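Local coordinates for putative uncharacterized protein (Dictyostelium purpureum, PDB 4R12) that probably serves as the nicastrin subunit of gamma-secretase, the complex that cleaves Notch-type receptors and other integral membrane proteins within the membrane, at residues L545-T557 with W562-E574. Sequence-based numbering, arbitrary orientation.
Sequences LHNALSLGFDFDT and WKIVNSSYPIFTE. With NAG (2-acetamido-2-deoxy-beta-D-glucopyranose), chain F.
In the two-stranded antiparallel beta hairpin of strands 553-556 and 561-564, with a glycosylated turn beyond its open end, D554 and K563 form the hydrogen-bonded pair, D554 N reaching K563 O at 2.9 Å and K563 N reaching D554 O at 2.7 Å. F553 faces I564 and F555 faces W562 in the flanking non-hydrogen-bonded pairs. Where the strands part, G552 O accepts two bonds, one from V565 N at 2.8 Å, arriving nearly along the C=O axis, and a longer one from N566 N at 3.3 Å, whose donor is tilted 21° from the carbonyl plane. S550 OG does double duty: it donates to P570 O (2.7 Å) and accepts from G552 N in an ST turn, tying the two loops together.

Aromatic rings carry much of the side-chain packing. The F555 edge meets the W562 face in a T-shaped pair, F555 CD1 lying over the face of the indole, 4.0 Å from W562 CD2, with planes at 78°. The Y569 ring is sandwiched: L551 CB sits over the centre of one face, 3.6 Å from the centroid in a CH-pi contact, while C6 of the N-acetylglucosamine on N566 lies over the other, offset toward the rim. With CG anti to its carbonyl carbon (chi1 -67°), F553 extends to T573, its CZ 3.6 Å from T573 CG2, while I571 CD1 lies over one face of the F553 ring, also offset toward its rim.

L187 of helix 183-189 and P194 of strand 192-203 touch both F553 and W562, whereas helix 276-287 meets L549, S550, L551 and P570; strand 572-575 pairs with 192-203 and 21-29.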
ATOM      1  N   LEU A 545     -12.863  -0.466  11.279  1.00 27.16           N
ATOM      2  CA  LEU A 545     -12.677  -0.643   9.849  1.00 26.68           C
ATOM      3  C   LEU A 545     -13.644   0.229   9.055  1.00 27.73           C
ATOM      4  O   LEU A 545     -14.763   0.481   9.505  1.00 28.72           O
ATOM      5  CB  LEU A 545     -12.895  -2.108   9.464  1.00 26.59           C
ATOM      6  CG  LEU A 545     -11.971  -3.143  10.108  1.00 26.52           C
ATOM      7  CD1 LEU A 545     -12.527  -4.545   9.877  1.00 31.95           C
ATOM      8  CD2 LEU A 545     -10.575  -3.030   9.523  1.00 25.25           C
ATOM      9  N   HIS A 546     -13.226   0.661   7.868  1.00 26.32           N
ATOM     10  CA  HIS A 546     -14.155   1.308   6.939  1.00 27.34           C
ATOM     11  C   HIS A 546     -13.867   0.913   5.486  1.00 26.08           C
ATOM     12  O   HIS A 546     -12.698   0.807   5.089  1.00 24.42           O
ATOM     13  CB  HIS A 546     -14.105   2.832   7.069  1.00 27.00           C
ATOM     14  CG  HIS A 546     -15.373   3.493   6.633  1.00 28.54           C
ATOM     15  ND1 HIS A 546     -16.358   3.867   7.522  1.00 30.00           N
ATOM     16  CD2 HIS A 546     -15.846   3.791   5.400  1.00 28.90           C
ATOM     17  CE1 HIS A 546     -17.372   4.393   6.857  1.00 31.54           C
ATOM     18  NE2 HIS A 546     -17.088   4.356   5.566  1.00 30.41           N
ATOM     19  N   ASN A 547     -14.931   0.680   4.716  1.00 27.21           N
ATOM     20  CA  ASN A 547     -14.823   0.360   3.294  1.00 26.23           C
ATOM     21  C   ASN A 547     -13.925   1.334   2.519  1.00 25.74           C
ATOM     22  O   ASN A 547     -14.041   2.550   2.677  1.00 26.66           O
ATOM     23  CB  ASN A 547     -16.199   0.381   2.617  1.00 27.93           C
ATOM     24  CG  ASN A 547     -17.079  -0.804   2.984  1.00 30.16           C
ATOM     25  OD1 ASN A 547     -16.628  -1.812   3.543  1.00 28.14           O
ATOM     26  ND2 ASN A 547     -18.348  -0.697   2.628  1.00 28.38           N
ATOM     27  N   ALA A 548     -13.057   0.789   1.678  1.00 25.27           N
ATOM     28  CA  ALA A 548     -12.268   1.581   0.743  1.00 26.05           C
ATOM     29  C   ALA A 548     -12.557   1.029  -0.646  1.00 27.30           C
ATOM     30  O   ALA A 548     -12.061  -0.034  -1.019  1.00 26.33           O
ATOM     31  CB  ALA A 548     -10.786   1.514   1.077  1.00 25.78           C
ATOM     32  N   LEU A 549     -13.386   1.759  -1.389  1.00 26.88           N
ATOM     33  CA  LEU A 549     -14.000   1.271  -2.618  1.00 28.32           C
ATOM     34  C   LEU A 549     -14.429   2.456  -3.468  1.00 28.58           C
ATOM     35  O   LEU A 549     -14.974   3.432  -2.954  1.00 30.48           O
ATOM     36  CB  LEU A 549     -15.213   0.375  -2.310  1.00 29.90           C
ATOM     37  CG  LEU A 549     -16.069  -0.150  -3.479  1.00 30.14           C
ATOM     38  CD1 LEU A 549     -15.301  -1.166  -4.308  1.00 30.75           C
ATOM     39  CD2 LEU A 549     -17.390  -0.758  -2.990  1.00 31.57           C
ATOM     40  N   SER A 550     -14.170   2.368  -4.766  1.00 27.97           N
ATOM     41  CA  SER A 550     -14.524   3.442  -5.683  1.00 30.95           C
ATOM     42  C   SER A 550     -16.006   3.751  -5.606  1.00 31.66           C
ATOM     43  O   SER A 550     -16.828   2.845  -5.474  1.00 33.12           O
ATOM     44  CB  SER A 550     -14.148   3.074  -7.118  1.00 33.47           C
ATOM     45  OG  SER A 550     -14.537   4.104  -8.018  1.00 34.13           O
ATOM     46  N   LEU A 551     -16.349   5.028  -5.670  1.00 32.50           N
ATOM     47  CA  LEU A 551     -17.754   5.423  -5.718  1.00 35.78           C
ATOM     48  C   LEU A 551     -18.376   5.127  -7.091  1.00 36.61           C
ATOM     49  O   LEU A 551     -19.592   5.273  -7.286  1.00 40.15           O
ATOM     50  CB  LEU A 551     -17.897   6.911  -5.381  1.00 36.64           C
ATOM     51  CG  LEU A 551     -17.527   7.326  -3.953  1.00 36.77           C
ATOM     52  CD1 LEU A 551     -17.673   8.836  -3.794  1.00 36.84           C
ATOM     53  CD2 LEU A 551     -18.376   6.596  -2.924  1.00 34.21           C
ATOM     54  N   GLY A 552     -17.540   4.712  -8.037  1.00 35.75           N
ATOM     55  CA  GLY A 552     -18.001   4.406  -9.382  1.00 37.92           C
ATOM     56  C   GLY A 552     -18.703   3.065  -9.512  1.00 39.25           C
ATOM     57  O   GLY A 552     -19.312   2.781 -10.552  1.00 39.33           O
ATOM     58  N   PHE A 553     -18.620   2.250  -8.461  1.00 38.21           N
ATOM     59  CA  PHE A 553     -19.216   0.917  -8.442  1.00 38.82           C
ATOM     60  C   PHE A 553     -20.498   0.886  -7.634  1.00 43.49           C
ATOM     61  O   PHE A 553     -20.658   1.647  -6.685  1.00 40.39           O
ATOM     62  CB  PHE A 553     -18.260  -0.127  -7.838  1.00 36.05           C
ATOM     63  CG  PHE A 553     -17.029  -0.389  -8.655  1.00 35.53           C
ATOM     64  CD1 PHE A 553     -17.127  -0.889  -9.943  1.00 34.89           C
ATOM     65  CD2 PHE A 553     -15.769  -0.177  -8.115  1.00 32.29           C
ATOM     66  CE1 PHE A 553     -15.989  -1.139 -10.695  1.00 33.83           C
ATOM     67  CE2 PHE A 553     -14.629  -0.423  -8.855  1.00 32.39           C
ATOM     68  CZ  PHE A 553     -14.735  -0.903 -10.149  1.00 34.62           C
ATOM     69  N   ASP A 554     -21.393  -0.029  -8.002  1.00 44.75           N
ATOM     70  CA  ASP A 554     -22.542  -0.378  -7.177  1.00 44.60           C
ATOM     71  C   ASP A 554     -22.772  -1.889  -7.271  1.00 48.26           C
ATOM     72  O   ASP A 554     -22.389  -2.520  -8.263  1.00 46.26           O
ATOM     73  CB  ASP A 554     -23.787   0.391  -7.617  1.00 49.80           C
ATOM     74  CG  ASP A 554     -24.948   0.236  -6.642  1.00 54.71           C
ATOM     75  OD1 ASP A 554     -24.693  -0.088  -5.461  1.00 54.85           O
ATOM     76  OD2 ASP A 554     -26.111   0.443  -7.055  1.00 59.65           O
ATOM     77  N   PHE A 555     -23.367  -2.479  -6.238  1.00 48.75           N
ATOM     78  CA  PHE A 555     -23.645  -3.905  -6.290  1.00 50.69           C
ATOM     79  C   PHE A 555     -25.116  -4.172  -6.566  1.00 53.53           C
ATOM     80  O   PHE A 555     -25.988  -3.793  -5.787  1.00 56.64           O
ATOM     81  CB  PHE A 555     -23.225  -4.606  -5.000  1.00 47.93           C
ATOM     82  CG  PHE A 555     -23.307  -6.102  -5.088  1.00 50.43           C
ATOM     83  CD1 PHE A 555     -22.305  -6.827  -5.716  1.00 48.38           C
ATOM     84  CD2 PHE A 555     -24.398  -6.785  -4.565  1.00 53.09           C
ATOM     85  CE1 PHE A 555     -22.381  -8.204  -5.815  1.00 49.96           C
ATOM     86  CE2 PHE A 555     -24.481  -8.161  -4.658  1.00 52.91           C
ATOM     87  CZ  PHE A 555     -23.473  -8.871  -5.283  1.00 51.37           C
ATOM     88  N   ASP A 556     -25.379  -4.830  -7.687  1.00 56.00           N
ATOM     89  CA  ASP A 556     -26.733  -5.227  -8.054  1.00 59.28           C
ATOM     90  C   ASP A 556     -27.069  -6.583  -7.438  1.00 59.51           C
ATOM     91  O   ASP A 556     -26.547  -7.607  -7.873  1.00 58.61           O
ATOM     92  CB  ASP A 556     -26.876  -5.282  -9.579  1.00 61.36           C
ATOM     93  CG  ASP A 556     -28.220  -5.838 -10.024  1.00 65.53           C
ATOM     94  OD1 ASP A 556     -29.228  -5.579  -9.336  1.00 66.32           O
ATOM     95  OD2 ASP A 556     -28.265  -6.530 -11.063  1.00 66.64           O
ATOM     96  N   THR A 557     -27.936  -6.595  -6.431  1.00 61.93           N
ATOM     97  CA  THR A 557     -28.306  -7.850  -5.778  1.00 64.74           C
ATOM     98  C   THR A 557     -29.232  -8.700  -6.655  1.00 66.69           C
ATOM     99  O   THR A 557     -29.446  -9.881  -6.375  1.00 66.05           O
ATOM    100  CB  THR A 557     -28.987  -7.602  -4.422  1.00 63.43           C
ATOM    101  OG1 THR A 557     -28.502  -6.377  -3.859  1.00 63.06           O
ATOM    102  CG2 THR A 557     -28.695  -8.754  -3.466  1.00 61.87           C
ATOM    103  N   TRP A 562     -21.268  -6.850  -9.583  1.00 46.63           N
ATOM    104  CA  TRP A 562     -20.830  -5.463  -9.509  1.00 45.02           C
ATOM    105  C   TRP A 562     -21.224  -4.746 -10.800  1.00 44.97           C
ATOM    106  O   TRP A 562     -21.137  -5.335 -11.877  1.00 43.90           O
ATOM    107  CB  TRP A 562     -19.313  -5.359  -9.307  1.00 41.74           C
ATOM    108  CG  TRP A 562     -18.807  -5.776  -7.954  1.00 41.31           C
ATOM    109  CD1 TRP A 562     -18.131  -6.927  -7.656  1.00 40.30           C
ATOM    110  CD2 TRP A 562     -18.912  -5.042  -6.725  1.00 38.83           C
ATOM    111  NE1 TRP A 562     -17.815  -6.956  -6.319  1.00 39.38           N
ATOM    112  CE2 TRP A 562     -18.284  -5.814  -5.724  1.00 39.58           C
ATOM    113  CE3 TRP A 562     -19.477  -3.813  -6.372  1.00 39.12           C
ATOM    114  CZ2 TRP A 562     -18.208  -5.398  -4.394  1.00 37.68           C
ATOM    115  CZ3 TRP A 562     -19.402  -3.396  -5.048  1.00 40.08           C
ATOM    116  CH2 TRP A 562     -18.774  -4.189  -4.072  1.00 37.32           C
ATOM    117  N   LYS A 563     -21.643  -3.484 -10.688  1.00 42.25           N
ATOM    118  CA  LYS A 563     -21.956  -2.646 -11.847  1.00 45.17           C
ATOM    119  C   LYS A 563     -21.172  -1.329 -11.827  1.00 44.77           C
ATOM    120  O   LYS A 563     -21.003  -0.719 -10.771  1.00 42.91           O
ATOM    121  CB  LYS A 563     -23.457  -2.339 -11.904  1.00 49.56           C
ATOM    122  CG  LYS A 563     -24.332  -3.476 -12.407  1.00 54.18           C
ATOM    123  CD  LYS A 563     -24.759  -3.248 -13.859  1.00 59.86           C
ATOM    124  CE  LYS A 563     -25.833  -4.239 -14.299  1.00 62.34           C
ATOM    125  NZ  LYS A 563     -27.153  -4.010 -13.635  1.00 63.90           N
ATOM    126  N   ILE A 564     -20.697  -0.893 -12.989  1.00 40.56           N
ATOM    127  CA  ILE A 564     -20.105   0.435 -13.111  1.00 41.53           C
ATOM    128  C   ILE A 564     -21.210   1.470 -13.350  1.00 43.80           C
ATOM    129  O   ILE A 564     -21.822   1.502 -14.410  1.00 44.02           O
ATOM    130  CB  ILE A 564     -19.075   0.509 -14.251  1.00 39.97           C
ATOM    131  CG1 ILE A 564     -17.966  -0.527 -14.048  1.00 37.67           C
ATOM    132  CG2 ILE A 564     -18.473   1.902 -14.317  1.00 41.84           C
ATOM    133  CD1 ILE A 564     -17.009  -0.625 -15.227  1.00 39.85           C
ATOM    134  N   VAL A 565     -21.463   2.310 -12.355  1.00 42.76           N
ATOM    135  CA  VAL A 565     -22.513   3.313 -12.459  1.00 44.61           C
ATOM    136  C   VAL A 565     -21.948   4.682 -12.816  1.00 46.96           C
ATOM    137  O   VAL A 565     -22.686   5.572 -13.230  1.00 48.47           O
ATOM    138  CB  VAL A 565     -23.312   3.414 -11.148  1.00 46.04           C
ATOM    139  CG1 VAL A 565     -24.019   2.090 -10.869  1.00 46.48           C
ATOM    140  CG2 VAL A 565     -22.391   3.772  -9.987  1.00 46.00           C
ATOM    141  N   ASN A 566     -20.650   4.886 -12.655  1.00 45.66           N
ATOM    142  CA  ASN A 566     -20.036   6.166 -12.979  1.00 44.17           C
ATOM    143  C   ASN A 566     -18.560   6.049 -13.233  1.00 44.28           C
ATOM    144  O   ASN A 566     -17.806   5.914 -12.318  1.00 42.77           O
ATOM    145  CB  ASN A 566     -20.301   7.167 -11.869  1.00 45.12           C
ATOM    146  CG  ASN A 566     -19.933   8.581 -12.245  1.00 45.84           C
ATOM    147  OD1 ASN A 566     -19.066   8.822 -13.048  1.00 44.45           O
ATOM    148  ND2 ASN A 566     -20.592   9.514 -11.630  1.00 48.07           N
ATOM    149  N   SER A 567     -18.154   6.114 -14.487  1.00 43.93           N
ATOM    150  CA  SER A 567     -16.763   5.886 -14.857  1.00 45.04           C
ATOM    151  C   SER A 567     -15.861   7.095 -14.615  1.00 43.86           C
ATOM    152  O   SER A 567     -14.671   7.047 -14.913  1.00 43.01           O
ATOM    153  CB  SER A 567     -16.675   5.454 -16.320  1.00 46.30           C
ATOM    154  OG  SER A 567     -17.600   6.169 -17.112  1.00 50.08           O
ATOM    155  N   SER A 568     -16.418   8.171 -14.069  1.00 42.53           N
ATOM    156  CA  SER A 568     -15.607   9.326 -13.701  1.00 44.60           C
ATOM    157  C   SER A 568     -14.763   9.016 -12.465  1.00 40.84           C
ATOM    158  O   SER A 568     -13.734   9.638 -12.240  1.00 40.65           O
ATOM    159  CB  SER A 568     -16.485  10.551 -13.444  1.00 44.83           C
ATOM    160  OG  SER A 568     -17.171  10.937 -14.622  1.00 51.24           O
ATOM    161  N   TYR A 569     -15.220   8.061 -11.662  1.00 41.60           N
ATOM    162  CA  TYR A 569     -14.465   7.609 -10.492  1.00 39.15           C
ATOM    163  C   TYR A 569     -13.431   6.565 -10.935  1.00 38.12           C
ATOM    164  O   TYR A 569     -13.502   6.064 -12.064  1.00 36.92           O
ATOM    165  CB  TYR A 569     -15.413   7.043  -9.426  1.00 37.60           C
ATOM    166  CG  TYR A 569     -16.296   8.092  -8.763  1.00 39.50           C
ATOM    167  CD1 TYR A 569     -15.767   8.999  -7.848  1.00 39.85           C
ATOM    168  CD2 TYR A 569     -17.658   8.167  -9.046  1.00 41.90           C
ATOM    169  CE1 TYR A 569     -16.570   9.957  -7.235  1.00 39.90           C
ATOM    170  CE2 TYR A 569     -18.467   9.119  -8.435  1.00 43.42           C
ATOM    171  CZ  TYR A 569     -17.917  10.006  -7.531  1.00 43.49           C
ATOM    172  OH  TYR A 569     -18.713  10.953  -6.925  1.00 46.87           O
ATOM    173  N   PRO A 570     -12.449   6.250 -10.070  1.00 35.85           N
ATOM    174  CA  PRO A 570     -11.447   5.285 -10.535  1.00 35.42           C
ATOM    175  C   PRO A 570     -12.055   3.895 -10.742  1.00 32.99           C
ATOM    176  O   PRO A 570     -12.750   3.391  -9.864  1.00 33.19           O
ATOM    177  CB  PRO A 570     -10.392   5.274  -9.407  1.00 34.12           C
ATOM    178  CG  PRO A 570     -11.045   5.902  -8.233  1.00 33.98           C
ATOM    179  CD  PRO A 570     -12.092   6.849  -8.772  1.00 34.73           C
ATOM    180  N   ILE A 571     -11.801   3.297 -11.899  1.00 32.01           N
ATOM    181  CA  ILE A 571     -12.312   1.961 -12.183  1.00 32.86           C
ATOM    182  C   ILE A 571     -11.178   0.970 -12.368  1.00 31.83           C
ATOM    183  O   ILE A 571     -10.564   0.920 -13.433  1.00 33.06           O
ATOM    184  CB  ILE A 571     -13.179   1.935 -13.451  1.00 35.37           C
ATOM    185  CG1 ILE A 571     -14.344   2.918 -13.327  1.00 36.66           C
ATOM    186  CG2 ILE A 571     -13.682   0.499 -13.709  1.00 35.19           C
ATOM    187  CD1 ILE A 571     -15.270   2.624 -12.168  1.00 34.45           C
ATOM    188  N   PHE A 572     -10.904   0.189 -11.331  1.00 32.53           N
ATOM    189  CA  PHE A 572      -9.881  -0.851 -11.381  1.00 31.39           C
ATOM    190  C   PHE A 572     -10.484  -2.137 -10.861  1.00 30.38           C
ATOM    191  O   PHE A 572     -11.082  -2.156  -9.788  1.00 30.01           O
ATOM    192  CB  PHE A 572      -8.644  -0.484 -10.550  1.00 30.45           C
ATOM    193  CG  PHE A 572      -7.951   0.749 -11.028  1.00 30.19           C
ATOM    194  CD1 PHE A 572      -6.981   0.672 -12.009  1.00 28.47           C
ATOM    195  CD2 PHE A 572      -8.275   1.982 -10.510  1.00 30.77           C
ATOM    196  CE1 PHE A 572      -6.327   1.817 -12.451  1.00 31.12           C
ATOM    197  CE2 PHE A 572      -7.634   3.121 -10.960  1.00 32.91           C
ATOM    198  CZ  PHE A 572      -6.664   3.035 -11.931  1.00 32.33           C
ATOM    199  N   THR A 573     -10.334  -3.209 -11.631  1.00 28.70           N
ATOM    200  CA  THR A 573     -10.885  -4.498 -11.248  1.00 29.14           C
ATOM    201  C   THR A 573      -9.868  -5.585 -11.526  1.00 28.69           C
ATOM    202  O   THR A 573      -9.461  -5.798 -12.674  1.00 30.97           O
ATOM    203  CB  THR A 573     -12.194  -4.838 -12.014  1.00 30.93           C
ATOM    204  OG1 THR A 573     -11.921  -4.917 -13.420  1.00 32.39           O
ATOM    205  CG2 THR A 573     -13.271  -3.794 -11.750  1.00 31.06           C
ATOM    206  N   GLU A 574      -9.476  -6.289 -10.476  1.00 27.81           N
ATOM    207  CA  GLU A 574      -8.460  -7.315 -10.609  1.00 27.75           C
ATOM    208  C   GLU A 574      -9.074  -8.628 -11.060  1.00 28.25           C
ATOM    209  O   GLU A 574     -10.108  -9.052 -10.532  1.00 28.81           O
ATOM    210  CB  GLU A 574      -7.729  -7.512  -9.286  1.00 29.42           C
ATOM    211  CG  GLU A 574      -6.714  -8.643  -9.299  1.00 28.10           C
ATOM    212  CD  GLU A 574      -6.018  -8.766  -7.960  1.00 31.06           C
ATOM    213  OE1 GLU A 574      -6.358  -9.684  -7.180  1.00 29.43           O
ATOM    214  OE2 GLU A 574      -5.146  -7.926  -7.688  1.00 29.51           O
TER
HETATM  215  C1  NAG F 808     -20.065  11.121 -11.763  1.00 58.81           C
HETATM  216  C2  NAG F 808     -21.228  12.028 -11.469  1.00 60.03           C
HETATM  217  C3  NAG F 808     -20.809  13.446 -11.121  1.00 60.26           C
HETATM  218  C4  NAG F 808     -19.572  13.494 -10.250  1.00 59.08           C
HETATM  219  C5  NAG F 808     -18.516  12.519 -10.726  1.00 58.31           C
HETATM  220  C6  NAG F 808     -17.333  12.396  -9.774  1.00 57.00           C
HETATM  221  C7  NAG F 808     -23.100  11.139 -12.520  1.00 61.61           C
HETATM  222  C8  NAG F 808     -23.113  10.037 -13.534  1.00 61.78           C
HETATM  223  N2  NAG F 808     -22.102  11.980 -12.604  1.00 61.12           N
HETATM  224  O3  NAG F 808     -21.863  14.016 -10.354  1.00 60.90           O
HETATM  225  O4  NAG F 808     -19.084  14.814 -10.244  1.00 59.48           O
HETATM  226  O5  NAG F 808     -19.195  11.282 -10.692  1.00 58.50           O
HETATM  227  O6  NAG F 808     -16.178  13.099 -10.210  1.00 56.66           O
HETATM  228  O7  NAG F 808     -23.935  11.274 -11.652  1.00 61.95           O